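Local atomic coordinates of protein F-93 (PDB entry 1TBX), a protein that probably acts as a homodimeric winged-helix transcription factor of a Sulfolobus virus, recognising a palindromic or near-palindromic DNA target. Residues Tyr26-Tyr29 against Lys30-Ala34. Residues are numbered along the deposited sequence; the frame is centred on the assembly and turned at random.
Sequences YDLY and KKVNA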
loop_
_atom_site.group_PDB
_atom_site.type_symbol
_atom_site.label_atom_id
_atom_site.label_comp_id
_atom_site.label_asym_id
_atom_site.label_seq_id
_atom_site.Cartn_x
_atom_site.Cartn_y
_atom_site.Cartn_z
ATOM N N TYR A 26 4.080 -1.035 -21.938
ATOM C CA TYR A 26 2.708 -1.488 -22.136
ATOM C C TYR A 26 2.475 -2.943 -21.713
ATOM O O TYR A 26 1.383 -3.288 -21.231
ATOM C CB TYR A 26 2.184 -1.232 -23.561
ATOM C CG TYR A 26 0.723 -1.546 -23.676
ATOM C CD1 TYR A 26 -0.247 -0.669 -23.163
ATOM C CD2 TYR A 26 0.301 -2.737 -24.262
ATOM C CE1 TYR A 26 -1.610 -0.962 -23.257
ATOM C CE2 TYR A 26 -1.051 -3.047 -24.359
ATOM C CZ TYR A 26 -2.004 -2.161 -23.851
ATOM O OH TYR A 26 -3.346 -2.475 -23.972
ATOM N N ASP A 27 3.480 -3.794 -21.879
ATOM C CA ASP A 27 3.325 -5.141 -21.335
ATOM C C ASP A 27 3.241 -5.131 -19.833
ATOM O O ASP A 27 2.531 -5.965 -19.266
ATOM C CB ASP A 27 4.411 -6.107 -21.784
ATOM C CG ASP A 27 4.278 -6.439 -23.232
ATOM O OD1 ASP A 27 3.124 -6.302 -23.721
ATOM O OD2 ASP A 27 5.250 -6.777 -23.961
ATOM N N LEU A 28 3.964 -4.212 -19.183
ATOM C CA LEU A 28 3.857 -4.109 -17.733
ATOM C C LEU A 28 2.436 -3.702 -17.407
ATOM O O LEU A 28 1.839 -4.246 -16.501
ATOM C CB LEU A 28 4.853 -3.131 -17.117
ATOM C CG LEU A 28 4.688 -2.986 -15.583
ATOM C CD1 LEU A 28 5.137 -4.264 -14.817
ATOM C CD2 LEU A 28 5.337 -1.728 -14.958
ATOM N N TYR A 29 1.881 -2.784 -18.179
ATOM C CA TYR A 29 0.504 -2.476 -18.009
ATOM C C TYR A 29 -0.422 -3.697 -18.116
ATOM O O TYR A 29 -1.298 -3.861 -17.263
ATOM C CB TYR A 29 0.052 -1.454 -19.015
ATOM C CG TYR A 29 -1.443 -1.312 -18.933
ATOM C CD1 TYR A 29 -2.050 -0.850 -17.765
ATOM C CD2 TYR A 29 -2.248 -1.711 -19.961
ATOM C CE1 TYR A 29 -3.401 -0.726 -17.678
ATOM C CE2 TYR A 29 -3.624 -1.567 -19.893
ATOM C CZ TYR A 29 -4.179 -1.083 -18.747
ATOM O OH TYR A 29 -5.519 -0.986 -18.637
ATOM N N LYS A 30 -0.272 -4.521 -19.158
ATOM C CA LYS A 30 -1.131 -5.693 -19.305
ATOM C C LYS A 30 -1.100 -6.593 -18.077
ATOM O O LYS A 30 -2.127 -7.068 -17.601
ATOM C CB LYS A 30 -0.745 -6.497 -20.506
ATOM C CG LYS A 30 -1.246 -5.900 -21.764
ATOM C CD LYS A 30 -0.441 -6.432 -22.894
ATOM C CE LYS A 30 -1.334 -7.372 -23.700
ATOM N NZ LYS A 30 -0.586 -8.497 -24.340
ATOM N N LYS A 31 0.081 -6.787 -17.549
ATOM C CA LYS A 31 0.315 -7.676 -16.437
ATOM C C LYS A 31 -0.355 -7.166 -15.146
ATOM O O LYS A 31 -1.051 -7.916 -14.457
ATOM C CB LYS A 31 1.816 -7.712 -16.221
ATOM C CG LYS A 31 2.313 -8.845 -15.433
ATOM C CD LYS A 31 3.821 -8.963 -15.624
ATOM C CE LYS A 31 4.164 -9.639 -16.938
ATOM N NZ LYS A 31 4.121 -11.114 -16.798
ATOM N N VAL A 32 -0.100 -5.899 -14.823
ATOM C CA VAL A 32 -0.653 -5.235 -13.662
ATOM C C VAL A 32 -2.167 -5.349 -13.769
ATOM O O VAL A 32 -2.861 -5.841 -12.852
ATOM C CB VAL A 32 -0.203 -3.736 -13.600
ATOM C CG1 VAL A 32 -1.088 -2.904 -12.712
ATOM C CG2 VAL A 32 1.239 -3.629 -13.097
ATOM N N ASN A 33 -2.679 -4.934 -14.918
ATOM C CA ASN A 33 -4.093 -4.883 -15.125
ATOM C C ASN A 33 -4.830 -6.238 -15.002
ATOM O O ASN A 33 -5.970 -6.292 -14.518
ATOM C CB ASN A 33 -4.336 -4.213 -16.443
ATOM C CG ASN A 33 -5.771 -4.124 -16.743
ATOM O OD1 ASN A 33 -6.499 -3.341 -16.130
ATOM N ND2 ASN A 33 -6.226 -4.980 -17.642
ATOM N N ALA A 34 -4.158 -7.307 -15.432
ATOM C CA ALA A 34 -4.593 -8.704 -15.278
ATOM C C ALA A 34 -4.855 -9.110 -13.823
ATOM O O ALA A 34 -5.512 -10.114 -13.594
ATOM C CB ALA A 34 -3.541 -9.661 -15.897
#
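Tyr29 and Asn33, one turn apart on helix 25-33, lie alongside each other and point the same way. With CG anti to the backbone N (chi1 172°), Tyr29 lays its ring along the helix so that Asn33 CB sits over one face, toward the rim, in a CH-pi contact 4.1 Å from the ring centroid. Asn33 chi1 (180°) sends the amide alongside the ring toward its hydroxyl end, the two planes 25° apart. Tyr29 OH is hydrogen-bonded to the backbone O of Met38, and Asn33 OD1 to its backbone N.

Backbone bonds of the i to i+4 kind join the two turns, from Lys30 N to Tyr26 O (2.9 Å) through Asn33 N to Tyr29 O (2.9 Å).

On the apolar side, Leu28 CG meets Val32 CG2 at 4.3 Å, and both residues pack on helix 9-17 through Tyr16.

Toward solvent, the Lys30 chain runs beside Asp27 and slants past Tyr26, its CD 3.7 Å from Tyr26 CE2. Lys30 NZ and Asp27 OD1, 4.4 Å apart, are too distant for a salt bridge.

The chemistry is thus divided: this helix of the winged-helix domain turns Leu28, Val32 and Tyr29 inward, the last edge-to-face with Phe43, ties the turn from Tyr29 to Asn33 to the Met38 backbone, and keeps outside a charge pair whose attraction is probably weak.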